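Local coordinates for protein putative sulfatase yidJ (Bacteroides fragilis, PDB 2QZU) that probably acts as an arylsulfatase, hydrolysing sulfate esters with the help of a bound metal ion, as members of the sulfatase family do, at residues 30-35 / 309-314; 35-40 / 314-319; 57-62 / 337-342; 74-79 / 95-100. All blocks are in the same frame, centred on the assembly; numbering follows the deposited sequence.

Contact 1: 30-35 / 309-314; sequences LVFIMA and VFTSDH
F32, I33 and M34 pair with V309, F310 and T311 as neighbouring parallel strands, whose short axes lie 4.7 Å apart and diverge by 16°. I33 bonds through both its N and its O to strand 309-311: its N donates to V309 O at 2.7 Å, while its O accepts T311 N at 3.0 Å. V309 N to V31 O and A35 N to T311 O continue this parallel pattern at either end.

On one face, the tip of the F32 ring meets the T311 methyl obliquely, CZ to CG2 being 3.8 Å. That methyl sits between backbone N and carbonyl carbon because OG1 is anti to N (chi1 -171°), and OG1 is bonded to P337 O. On the other face, I33 CG2 comes to the edge of the F310 ring, 3.8 Å from CD1, and A35 CB lies 4.0 Å from CZ.

Beyond the paired strands, S312 OG donates to A35 O at 2.6 Å and so carries the connection into the following loops; S312 OG also accepts from Y38 N. Helix 267-299 covers the I33 and F310 face, helix 76-85 the F32 face: the central sheet of an alkaline-phosphatase-like alpha/beta fold.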
loop_
_atom_site.group_PDB
_atom_site.type_symbol
_atom_site.label_atom_id
_atom_site.label_comp_id
_atom_site.label_asym_id
_atom_site.label_seq_id
_atom_site.Cartn_x
_atom_site.Cartn_y
_atom_site.Cartn_z
ATOM N N LEU A 30 24.735 27.378 -5.238
ATOM C CA LEU A 30 23.997 26.376 -5.984
ATOM C C LEU A 30 22.927 25.747 -5.110
ATOM O O LEU A 30 23.202 25.306 -3.995
ATOM C CB LEU A 30 24.934 25.269 -6.488
ATOM C CG LEU A 30 24.277 23.987 -7.025
ATOM C CD1 LEU A 30 23.513 24.275 -8.316
ATOM C CD2 LEU A 30 25.351 22.934 -7.266
ATOM N N VAL A 31 21.699 25.737 -5.610
ATOM C CA VAL A 31 20.597 25.103 -4.908
ATOM C C VAL A 31 20.067 24.104 -5.928
ATOM O O VAL A 31 19.398 24.465 -6.895
ATOM C CB VAL A 31 19.505 26.108 -4.496
ATOM C CG1 VAL A 31 18.311 25.360 -3.901
ATOM C CG2 VAL A 31 20.071 27.087 -3.466
ATOM N N PHE A 32 20.415 22.843 -5.717
ATOM C CA PHE A 32 20.031 21.771 -6.619
ATOM C C PHE A 32 18.825 21.051 -6.042
ATOM O O PHE A 32 18.927 20.346 -5.032
ATOM C CB PHE A 32 21.221 20.818 -6.767
ATOM C CG PHE A 32 21.077 19.808 -7.869
ATOM C CD1 PHE A 32 20.226 18.715 -7.734
ATOM C CD2 PHE A 32 21.843 19.924 -9.024
ATOM C CE1 PHE A 32 20.144 17.745 -8.742
ATOM C CE2 PHE A 32 21.770 18.967 -10.031
ATOM C CZ PHE A 32 20.922 17.873 -9.888
ATOM N N ILE A 33 17.677 21.247 -6.677
ATOM C CA ILE A 33 16.445 20.627 -6.220
ATOM C C ILE A 33 15.999 19.551 -7.191
ATOM O O ILE A 33 16.003 19.754 -8.404
ATOM C CB ILE A 33 15.311 21.666 -6.099
ATOM C CG1 ILE A 33 15.744 22.801 -5.170
ATOM C CG2 ILE A 33 14.048 20.996 -5.551
ATOM C CD1 ILE A 33 14.744 23.930 -5.086
HETATM N N MSE A 34 15.634 18.394 -6.657
HETATM C CA MSE A 34 15.156 17.320 -7.505
HETATM C C MSE A 34 14.040 16.579 -6.796
HETATM O O MSE A 34 14.007 16.499 -5.570
HETATM C CB MSE A 34 16.292 16.359 -7.878
HETATM C CG MSE A 34 16.933 15.621 -6.723
HETATM SE SE MSE A 34 18.331 14.420 -7.351
HETATM C CE MSE A 34 19.742 14.905 -6.118
ATOM N N ALA A 35 13.104 16.078 -7.587
ATOM C CA ALA A 35 11.974 15.331 -7.072
ATOM C C ALA A 35 12.051 14.020 -7.827
ATOM O O ALA A 35 12.134 14.007 -9.053
ATOM C CB ALA A 35 10.671 16.058 -7.384
ATOM N N VAL A 309 18.480 24.825 -9.737
ATOM C CA VAL A 309 18.143 23.787 -10.699
ATOM C C VAL A 309 17.003 22.930 -10.172
ATOM O O VAL A 309 17.015 22.549 -9.000
ATOM C CB VAL A 309 19.340 22.827 -10.940
ATOM C CG1 VAL A 309 18.958 21.770 -11.968
ATOM C CG2 VAL A 309 20.566 23.601 -11.377
ATOM N N PHE A 310 16.007 22.660 -11.013
ATOM C CA PHE A 310 14.928 21.753 -10.620
ATOM C C PHE A 310 14.930 20.651 -11.668
ATOM O O PHE A 310 14.745 20.916 -12.858
ATOM C CB PHE A 310 13.538 22.396 -10.616
ATOM C CG PHE A 310 12.451 21.427 -10.211
ATOM C CD1 PHE A 310 12.294 21.061 -8.880
ATOM C CD2 PHE A 310 11.655 20.806 -11.173
ATOM C CE1 PHE A 310 11.369 20.086 -8.504
ATOM C CE2 PHE A 310 10.723 19.826 -10.809
ATOM C CZ PHE A 310 10.584 19.467 -9.474
ATOM N N THR A 311 15.149 19.418 -11.233
ATOM C CA THR A 311 15.194 18.308 -12.169
ATOM C C THR A 311 14.729 17.011 -11.502
ATOM O O THR A 311 14.159 17.036 -10.409
ATOM C CB THR A 311 16.636 18.163 -12.737
ATOM O OG1 THR A 311 16.649 17.215 -13.810
ATOM C CG2 THR A 311 17.593 17.727 -11.649
ATOM N N SER A 312 14.955 15.882 -12.161
ATOM C CA SER A 312 14.534 14.589 -11.627
ATOM C C SER A 312 15.448 13.492 -12.150
ATOM O O SER A 312 16.099 13.661 -13.180
ATOM C CB SER A 312 13.086 14.299 -12.035
ATOM O OG SER A 312 12.616 13.086 -11.465
ATOM N N ASP A 313 15.497 12.369 -11.438
ATOM C CA ASP A 313 16.349 11.263 -11.850
ATOM C C ASP A 313 15.749 10.442 -12.987
ATOM O O ASP A 313 16.477 9.779 -13.724
ATOM C CB ASP A 313 16.689 10.367 -10.645
ATOM C CG ASP A 313 15.458 9.855 -9.902
ATOM O OD1 ASP A 313 14.349 10.394 -10.082
ATOM O OD2 ASP A 313 15.612 8.902 -9.108
ATOM N N HIS A 314 14.428 10.494 -13.128
ATOM C CA HIS A 314 13.729 9.767 -14.188
ATOM C C HIS A 314 12.224 9.996 -14.150
ATOM O O HIS A 314 11.690 10.536 -13.178
ATOM C CB HIS A 314 14.006 8.259 -14.093
ATOM C CG HIS A 314 13.580 7.640 -12.800
ATOM N ND1 HIS A 314 12.259 7.415 -12.475
ATOM C CD2 HIS A 314 14.305 7.203 -11.741
ATOM C CE1 HIS A 314 12.189 6.868 -11.272
ATOM N NE2 HIS A 314 13.420 6.730 -10.807
#

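Contact 2: 35-40 / 314-319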
loop_
_atom_site.group_PDB
_atom_site.type_symbol
_atom_site.label_atom_id
_atom_site.label_comp_id
_atom_site.label_asym_id
_atom_site.label_seq_id
_atom_site.Cartn_x
_atom_site.Cartn_y
_atom_site.Cartn_z
ATOM N N ALA A 35 13.104 16.078 -7.587
ATOM C CA ALA A 35 11.974 15.331 -7.072
ATOM C C ALA A 35 12.051 14.020 -7.827
ATOM O O ALA A 35 12.134 14.007 -9.053
ATOM C CB ALA A 35 10.671 16.058 -7.384
ATOM N N ASP A 36 12.037 12.917 -7.092
ATOM C CA ASP A 36 12.148 11.606 -7.701
ATOM C C ASP A 36 10.939 11.199 -8.552
ATOM O O ASP A 36 9.790 11.482 -8.209
ATOM C CB ASP A 36 12.401 10.573 -6.592
ATOM C CG ASP A 36 12.837 9.229 -7.125
ATOM O OD1 ASP A 36 11.994 8.514 -7.708
ATOM O OD2 ASP A 36 14.029 8.888 -6.965
ATOM N N GLN A 37 11.217 10.553 -9.683
ATOM C CA GLN A 37 10.171 10.041 -10.563
ATOM C C GLN A 37 9.225 11.105 -11.123
ATOM O O GLN A 37 8.026 10.859 -11.280
ATOM C CB GLN A 37 9.384 8.977 -9.798
ATOM C CG GLN A 37 8.581 8.016 -10.649
ATOM C CD GLN A 37 8.451 6.665 -9.974
ATOM O OE1 GLN A 37 9.451 5.981 -9.744
ATOM N NE2 GLN A 37 7.226 6.277 -9.648
ATOM N N TYR A 38 9.781 12.267 -11.453
ATOM C CA TYR A 38 9.010 13.389 -11.994
ATOM C C TYR A 38 9.139 13.444 -13.528
ATOM O O TYR A 38 10.233 13.641 -14.059
ATOM C CB TYR A 38 9.530 14.695 -11.368
ATOM C CG TYR A 38 8.655 15.920 -11.575
ATOM C CD1 TYR A 38 8.310 16.354 -12.855
ATOM C CD2 TYR A 38 8.192 16.654 -10.482
ATOM C CE1 TYR A 38 7.521 17.495 -13.043
ATOM C CE2 TYR A 38 7.406 17.797 -10.659
ATOM C CZ TYR A 38 7.075 18.207 -11.943
ATOM O OH TYR A 38 6.298 19.331 -12.130
ATOM N N ARG A 39 8.023 13.268 -14.235
ATOM C CA ARG A 39 8.024 13.305 -15.702
ATOM C C ARG A 39 8.231 14.707 -16.261
ATOM O O ARG A 39 7.648 15.675 -15.773
ATOM C CB ARG A 39 6.713 12.747 -16.265
ATOM C CG ARG A 39 6.580 11.243 -16.143
ATOM C CD ARG A 39 5.415 10.703 -16.970
ATOM N NE ARG A 39 4.104 11.131 -16.483
ATOM C CZ ARG A 39 3.450 12.209 -16.913
ATOM N NH1 ARG A 39 3.977 12.990 -17.845
ATOM N NH2 ARG A 39 2.252 12.493 -16.419
ATOM N N GLY A 40 9.044 14.800 -17.308
ATOM C CA GLY A 40 9.330 16.085 -17.921
ATOM C C GLY A 40 8.129 16.875 -18.419
ATOM O O GLY A 40 8.098 18.098 -18.281
ATOM N N HIS A 314 14.428 10.494 -13.128
ATOM C CA HIS A 314 13.729 9.767 -14.188
ATOM C C HIS A 314 12.224 9.996 -14.150
ATOM O O HIS A 314 11.690 10.536 -13.178
ATOM C CB HIS A 314 14.006 8.259 -14.093
ATOM C CG HIS A 314 13.580 7.640 -12.800
ATOM N ND1 HIS A 314 12.259 7.415 -12.475
ATOM C CD2 HIS A 314 14.305 7.203 -11.741
ATOM C CE1 HIS A 314 12.189 6.868 -11.272
ATOM N NE2 HIS A 314 13.420 6.730 -10.807
ATOM N N GLY A 315 11.556 9.593 -15.230
ATOM C CA GLY A 315 10.114 9.725 -15.319
ATOM C C GLY A 315 9.436 8.438 -14.875
ATOM O O GLY A 315 9.939 7.743 -13.991
ATOM N N ILE A 316 8.304 8.113 -15.494
ATOM C CA ILE A 316 7.560 6.907 -15.135
ATOM C C ILE A 316 6.561 6.559 -16.246
ATOM O O ILE A 316 5.984 7.454 -16.871
ATOM C CB ILE A 316 6.797 7.127 -13.787
ATOM C CG1 ILE A 316 6.206 5.811 -13.288
ATOM C CG2 ILE A 316 5.697 8.171 -13.959
ATOM C CD1 ILE A 316 7.241 4.843 -12.796
ATOM N N CYS A 317 6.373 5.269 -16.514
ATOM C CA CYS A 317 5.421 4.855 -17.549
ATOM C C CYS A 317 4.002 4.834 -16.984
ATOM O O CYS A 317 3.056 5.289 -17.632
ATOM C CB CYS A 317 5.796 3.480 -18.107
ATOM S SG CYS A 317 7.304 3.501 -19.117
HETATM N N MSE A 318 3.864 4.305 -15.771
HETATM C CA MSE A 318 2.575 4.245 -15.082
HETATM C C MSE A 318 1.472 3.604 -15.934
HETATM O O MSE A 318 0.324 4.060 -15.938
HETATM C CB MSE A 318 2.158 5.663 -14.658
HETATM C CG MSE A 318 1.147 5.722 -13.515
HETATM SE SE MSE A 318 0.703 7.552 -12.978
HETATM C CE MSE A 318 -0.801 7.835 -14.136
ATOM N N GLY A 319 1.823 2.543 -16.652
ATOM C CA GLY A 319 0.842 1.869 -17.487
ATOM C C GLY A 319 1.072 2.075 -18.973
ATOM O O GLY A 319 0.708 1.226 -19.786
#
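D36 brings OD1 to within 3.8 Å of H314 NE2, with the carboxylate and imidazole planes 89° apart; this is proximity and not a hydrogen bond, and the other oxygen, OD2, makes salt bridges to R80 and K132. D36 and Q37 are the central residues of a type II beta turn from A35 to Y38, and Q37 accordingly has the positive phi of its third position.

That turn sets the Q37 N over one face of the H314 ring and the CA against the H314 carbonyl, with CA to O 3.1 Å in a CH...O contact. The Q37 side chain, CG anti to the backbone N (chi1 -160°), then runs past the ring: its CD lies in the ring plane at the edge, and OE1 is 3.3 Å from H314 CE1. OE1 takes its hydrogen bond from K326, while Q37 NE2 packs at 3.5 Å on I316 CD1. The imidazole has a nearly straight bond of its own, H314 ND1 to G315 O at 2.8 Å, 170° at the hydrogen and in the ring plane.

Y38 N lies 3.1 Å from H314 O, but at too poor an angle for a hydrogen bond. The R39 chain crosses I316 at a slant, CD 3.3 Å from I316 O and CG 3.9 Å from I316 CG2, while its guanidinium reaches on to E49.

The two loops therefore meet through CH...O and van der Waals contacts, and the charged ends are paired outside them; the ND1 bond to G315 O fixes the rotation of the imidazole, and Q37 packs against its face and edge.

Contact 3: 57-62 / 337-342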
loop_
_atom_site.group_PDB
_atom_site.type_symbol
_atom_site.label_atom_id
_atom_site.label_comp_id
_atom_site.label_asym_id
_atom_site.label_seq_id
_atom_site.Cartn_x
_atom_site.Cartn_y
_atom_site.Cartn_z
ATOM N N ASP A 57 6.498 27.156 -12.704
ATOM C CA ASP A 57 6.233 27.983 -13.882
ATOM C C ASP A 57 6.917 29.335 -13.681
ATOM O O ASP A 57 7.509 29.887 -14.607
ATOM C CB ASP A 57 4.728 28.223 -14.078
ATOM C CG ASP A 57 3.979 26.980 -14.517
ATOM O OD1 ASP A 57 4.626 25.952 -14.810
ATOM O OD2 ASP A 57 2.732 27.040 -14.578
ATOM N N LYS A 58 6.815 29.864 -12.465
ATOM C CA LYS A 58 7.429 31.146 -12.128
ATOM C C LYS A 58 8.952 31.036 -12.220
ATOM O O LYS A 58 9.616 31.909 -12.776
ATOM C CB LYS A 58 7.009 31.570 -10.714
ATOM C CG LYS A 58 7.603 32.891 -10.238
ATOM C CD LYS A 58 7.155 34.064 -11.099
ATOM C CE LYS A 58 7.723 35.377 -10.575
ATOM N NZ LYS A 58 7.330 36.537 -11.424
ATOM N N LEU A 59 9.500 29.952 -11.679
ATOM C CA LEU A 59 10.939 29.729 -11.717
ATOM C C LEU A 59 11.408 29.687 -13.169
ATOM O O LEU A 59 12.424 30.287 -13.523
ATOM C CB LEU A 59 11.284 28.406 -11.028
ATOM C CG LEU A 59 12.766 28.058 -10.918
ATOM C CD1 LEU A 59 13.472 29.089 -10.042
ATOM C CD2 LEU A 59 12.908 26.663 -10.331
ATOM N N ALA A 60 10.656 28.979 -14.003
ATOM C CA ALA A 60 10.986 28.854 -15.418
ATOM C C ALA A 60 10.983 30.212 -16.109
ATOM O O ALA A 60 11.839 30.493 -16.943
ATOM C CB ALA A 60 9.995 27.930 -16.102
ATOM N N SER A 61 10.016 31.052 -15.757
ATOM C CA SER A 61 9.900 32.376 -16.361
ATOM C C SER A 61 11.075 33.274 -15.992
ATOM O O SER A 61 11.358 34.254 -16.681
ATOM C CB SER A 61 8.599 33.054 -15.922
ATOM O OG SER A 61 8.691 33.487 -14.578
ATOM N N GLU A 62 11.752 32.947 -14.898
ATOM C CA GLU A 62 12.895 33.737 -14.459
ATOM C C GLU A 62 14.201 33.093 -14.915
ATOM O O GLU A 62 15.287 33.585 -14.607
ATOM C CB GLU A 62 12.887 33.873 -12.935
ATOM C CG GLU A 62 11.635 34.539 -12.382
ATOM C CD GLU A 62 11.735 34.831 -10.897
ATOM O OE1 GLU A 62 12.532 35.714 -10.516
ATOM O OE2 GLU A 62 11.020 34.175 -10.111
ATOM N N PRO A 337 12.180 16.835 -16.014
ATOM C CA PRO A 337 12.105 18.293 -15.995
ATOM C C PRO A 337 13.534 18.789 -15.820
ATOM O O PRO A 337 14.390 18.071 -15.293
ATOM C CB PRO A 337 11.241 18.579 -14.773
ATOM C CG PRO A 337 11.582 17.454 -13.852
ATOM C CD PRO A 337 11.581 16.264 -14.796
HETATM N N MSE A 338 13.790 20.008 -16.267
HETATM C CA MSE A 338 15.116 20.593 -16.159
HETATM C C MSE A 338 14.938 22.094 -16.295
HETATM O O MSE A 338 14.941 22.637 -17.401
HETATM C CB MSE A 338 16.013 20.055 -17.280
HETATM C CG MSE A 338 17.429 20.589 -17.302
HETATM SE SE MSE A 338 18.543 19.891 -15.888
HETATM C CE MSE A 338 18.770 18.061 -16.526
ATOM N N ILE A 339 14.748 22.747 -15.154
ATOM C CA ILE A 339 14.562 24.190 -15.087
ATOM C C ILE A 339 15.759 24.771 -14.349
ATOM O O ILE A 339 16.139 24.282 -13.285
ATOM C CB ILE A 339 13.274 24.548 -14.313
ATOM C CG1 ILE A 339 12.057 23.945 -15.014
ATOM C CG2 ILE A 339 13.125 26.064 -14.216
ATOM C CD1 ILE A 339 10.768 24.118 -14.248
ATOM N N LEU A 340 16.354 25.816 -14.912
ATOM C CA LEU A 340 17.516 26.434 -14.294
ATOM C C LEU A 340 17.410 27.955 -14.320
ATOM O O LEU A 340 16.984 28.546 -15.314
ATOM C CB LEU A 340 18.784 25.974 -15.023
ATOM C CG LEU A 340 20.167 26.281 -14.438
ATOM C CD1 LEU A 340 21.180 25.326 -15.046
ATOM C CD2 LEU A 340 20.556 27.727 -14.711
ATOM N N SER A 341 17.783 28.582 -13.212
ATOM C CA SER A 341 17.755 30.031 -13.126
ATOM C C SER A 341 19.044 30.531 -12.492
ATOM O O SER A 341 19.648 29.858 -11.659
ATOM C CB SER A 341 16.556 30.510 -12.297
ATOM O OG SER A 341 16.692 30.156 -10.933
ATOM N N TRP A 342 19.462 31.716 -12.918
ATOM C CA TRP A 342 20.657 32.382 -12.415
ATOM C C TRP A 342 20.528 33.793 -12.978
ATOM O O TRP A 342 21.197 34.156 -13.948
ATOM C CB TRP A 342 21.933 31.708 -12.939
ATOM C CG TRP A 342 23.196 32.294 -12.347
ATOM C CD1 TRP A 342 23.285 33.138 -11.275
ATOM C CD2 TRP A 342 24.540 32.070 -12.792
ATOM N NE1 TRP A 342 24.601 33.456 -11.026
ATOM C CE2 TRP A 342 25.393 32.812 -11.942
ATOM C CE3 TRP A 342 25.110 31.311 -13.826
ATOM C CZ2 TRP A 342 26.785 32.820 -12.094
ATOM C CZ3 TRP A 342 26.495 31.318 -13.975
ATOM C CH2 TRP A 342 27.317 32.069 -13.112
HETATM O O HOH W 1 17.998 33.307 -14.891
#
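A single water joins E62 to W342, donating a hydrogen bond to E62 O at 2.7 Å and accepting one from W342 N at 2.9 Å. It links the end of the helix to the end of the strand, where E62 O also faces the S341 CB.

The rest of the interface is mainly van der Waals packing. I339 directs its side chain at the helix, and CG2, anti to the backbone N while CG1 lies beside it (chi1 -60°), is the branch that does the touching. It abuts A60 at the backbone, 3.7 Å from CA, and the leucine before it, lying 3.9 Å from L59 CG. Two residues on, S341 points the same way, and L59 CD1 rests 3.5 Å from its OG in a plain van der Waals contact.

Helix and strand axes approach to 7.7 Å at an angle of 55°, a helix laid across one face of the central sheet in an alpha/beta layered fold. Alternation along the strand shows this: I339 and S341 meet helix 54-61, whereas M338 and L340 turn to helix 361-368 on the other face. After the helix the chain enters strand 64-66, which pairs antiparallel with 338-341.

Local bonds hold the helix end: S61 OG donates to K58 O at 2.6 Å, with the donor tilted 20° from the carbonyl plane, and E62 N bonds to L59 O and, weakly, to K58 O.

Contact 4: 74-79 / 95-100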
loop_
_atom_site.group_PDB
_atom_site.type_symbol
_atom_site.label_atom_id
_atom_site.label_comp_id
_atom_site.label_asym_id
_atom_site.label_seq_id
_atom_site.Cartn_x
_atom_site.Cartn_y
_atom_site.Cartn_z
ATOM N N PRO A 74 17.340 5.685 -16.734
ATOM C CA PRO A 74 16.184 6.045 -15.908
ATOM C C PRO A 74 15.805 5.118 -14.754
ATOM O O PRO A 74 14.748 4.492 -14.765
ATOM C CB PRO A 74 15.073 6.205 -16.943
ATOM C CG PRO A 74 15.409 5.141 -17.935
ATOM C CD PRO A 74 16.914 5.277 -18.087
ATOM N N VAL A 75 16.694 5.049 -13.766
ATOM C CA VAL A 75 16.531 4.249 -12.556
ATOM C C VAL A 75 17.199 5.063 -11.444
ATOM O O VAL A 75 18.225 5.709 -11.677
ATOM C CB VAL A 75 17.226 2.881 -12.682
ATOM C CG1 VAL A 75 17.046 2.087 -11.398
ATOM C CG2 VAL A 75 16.641 2.118 -13.859
ATOM N N SER A 76 16.630 5.022 -10.243
ATOM C CA SER A 76 17.141 5.815 -9.124
ATOM C C SER A 76 18.651 5.837 -8.846
ATOM O O SER A 76 19.325 6.823 -9.147
ATOM C CB SER A 76 16.393 5.448 -7.839
ATOM O OG SER A 76 16.822 6.271 -6.762
ATOM N N SER A 77 19.189 4.773 -8.265
ATOM C CA SER A 77 20.612 4.763 -7.945
ATOM C C SER A 77 21.530 5.016 -9.137
ATOM O O SER A 77 22.437 5.849 -9.054
ATOM C CB SER A 77 20.993 3.453 -7.255
ATOM O OG SER A 77 20.206 3.275 -6.094
ATOM N N PRO A 78 21.312 4.304 -10.257
ATOM C CA PRO A 78 22.169 4.515 -11.427
ATOM C C PRO A 78 22.194 5.973 -11.872
ATOM O O PRO A 78 23.262 6.527 -12.150
ATOM C CB PRO A 78 21.549 3.593 -12.478
ATOM C CG PRO A 78 21.028 2.452 -11.647
ATOM C CD PRO A 78 20.380 3.183 -10.481
ATOM N N ALA A 79 21.020 6.598 -11.937
ATOM C CA ALA A 79 20.947 7.991 -12.359
ATOM C C ALA A 79 21.692 8.897 -11.378
ATOM O O ALA A 79 22.462 9.758 -11.789
ATOM C CB ALA A 79 19.488 8.437 -12.491
ATOM N N THR A 95 25.357 0.230 -11.318
ATOM C CA THR A 95 24.683 -0.397 -12.449
ATOM C C THR A 95 23.228 -0.792 -12.235
ATOM O O THR A 95 22.543 -1.187 -13.182
ATOM C CB THR A 95 25.460 -1.637 -12.877
ATOM O OG1 THR A 95 25.607 -2.505 -11.747
ATOM C CG2 THR A 95 26.843 -1.250 -13.385
ATOM N N GLY A 96 22.766 -0.698 -10.994
ATOM C CA GLY A 96 21.391 -1.031 -10.672
ATOM C C GLY A 96 21.042 -0.296 -9.394
ATOM O O GLY A 96 21.859 0.477 -8.898
ATOM N N ASN A 97 19.842 -0.509 -8.864
ATOM C CA ASN A 97 19.450 0.147 -7.618
ATOM C C ASN A 97 20.272 -0.420 -6.477
ATOM O O ASN A 97 20.663 -1.589 -6.500
ATOM C CB ASN A 97 17.972 -0.105 -7.295
ATOM C CG ASN A 97 17.038 0.841 -8.023
ATOM O OD1 ASN A 97 15.972 0.435 -8.485
ATOM N ND2 ASN A 97 17.428 2.104 -8.119
ATOM N N CYS A 98 20.529 0.410 -5.474
ATOM C CA CYS A 98 21.258 -0.054 -4.312
ATOM C C CYS A 98 20.239 -0.777 -3.444
ATOM O O CYS A 98 19.172 -0.241 -3.143
ATOM C CB CYS A 98 21.866 1.119 -3.539
ATOM S SG CYS A 98 23.148 2.009 -4.454
ATOM N N ASN A 99 20.562 -2.015 -3.094
ATOM C CA ASN A 99 19.731 -2.850 -2.238
ATOM C C ASN A 99 20.573 -4.080 -1.927
ATOM O O ASN A 99 21.662 -4.245 -2.483
ATOM C CB ASN A 99 18.405 -3.239 -2.924
ATOM C CG ASN A 99 18.605 -3.976 -4.242
ATOM O OD1 ASN A 99 19.401 -4.905 -4.334
ATOM N ND2 ASN A 99 17.863 -3.566 -5.269
ATOM N N SER A 100 20.085 -4.943 -1.046
ATOM C CA SER A 100 20.852 -6.126 -0.672
ATOM C C SER A 100 21.083 -7.132 -1.798
ATOM O O SER A 100 21.985 -7.962 -1.708
ATOM C CB SER A 100 20.199 -6.819 0.528
ATOM O OG SER A 100 18.874 -7.207 0.240
#
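C98 N donates a hydrogen bond to S77 OG at 2.9 Å, with 157° at the hydrogen. The hydroxyl faces the loop because it lies anti to its own carbonyl carbon, beside the backbone N (chi1 -57°), and it is also bonded to H134 O.

Around that bond the packing is close. P78 sets its ring carbons CG and CD each 3.5 Å from G96 O, and S77 CB lies equally near this carbonyl; the oxygen is buried without a polar partner in the model. C98 SG adds a contact of 3.8 Å to S77 CB. The N97 amide belongs to this close part too: its orientation is doubtful, but the group lies across V75, with CG 3.6 Å from V75 CG1.

The T95 side is looser, its side chain turned away from the helix, and N97 is partly exposed.

V75 is the N-cap of helix 76-85, and S76, predicted to become 3-oxoalanine but unmodified here, begins it. The run from S76 to R80 matches the family's Ser-x-Pro-x-Arg signature. H134 touches both segments, ND1 meeting S76 OG and NE2 meeting C98 O, which is consistent with the loop and H134 together positioning the start of the helix that carries the predicted modification site.

From the N terminus, strand 29-35 is the first element used: contact 1 pairs it with strand 306-311, closing a loop of 273 residues, and contact 2 packs together the loops that follow both strands. Contact 3 then lays helix 54-61 on strand 338-341, the neighbour of 306-311. These three contacts cross one another along the chain. Contact 4, a short closure between 74-79 and 95-100, nests within all three. Contacts 1 and 2 meet where D36 OD2 and D313 OD2 lie 2.7 Å apart, consistent with the metal site of sulfatases; H314, which they share, packs on P74 and S76 of contact 4. Contact 3 lies about 28 Å from contact 4, centre to centre.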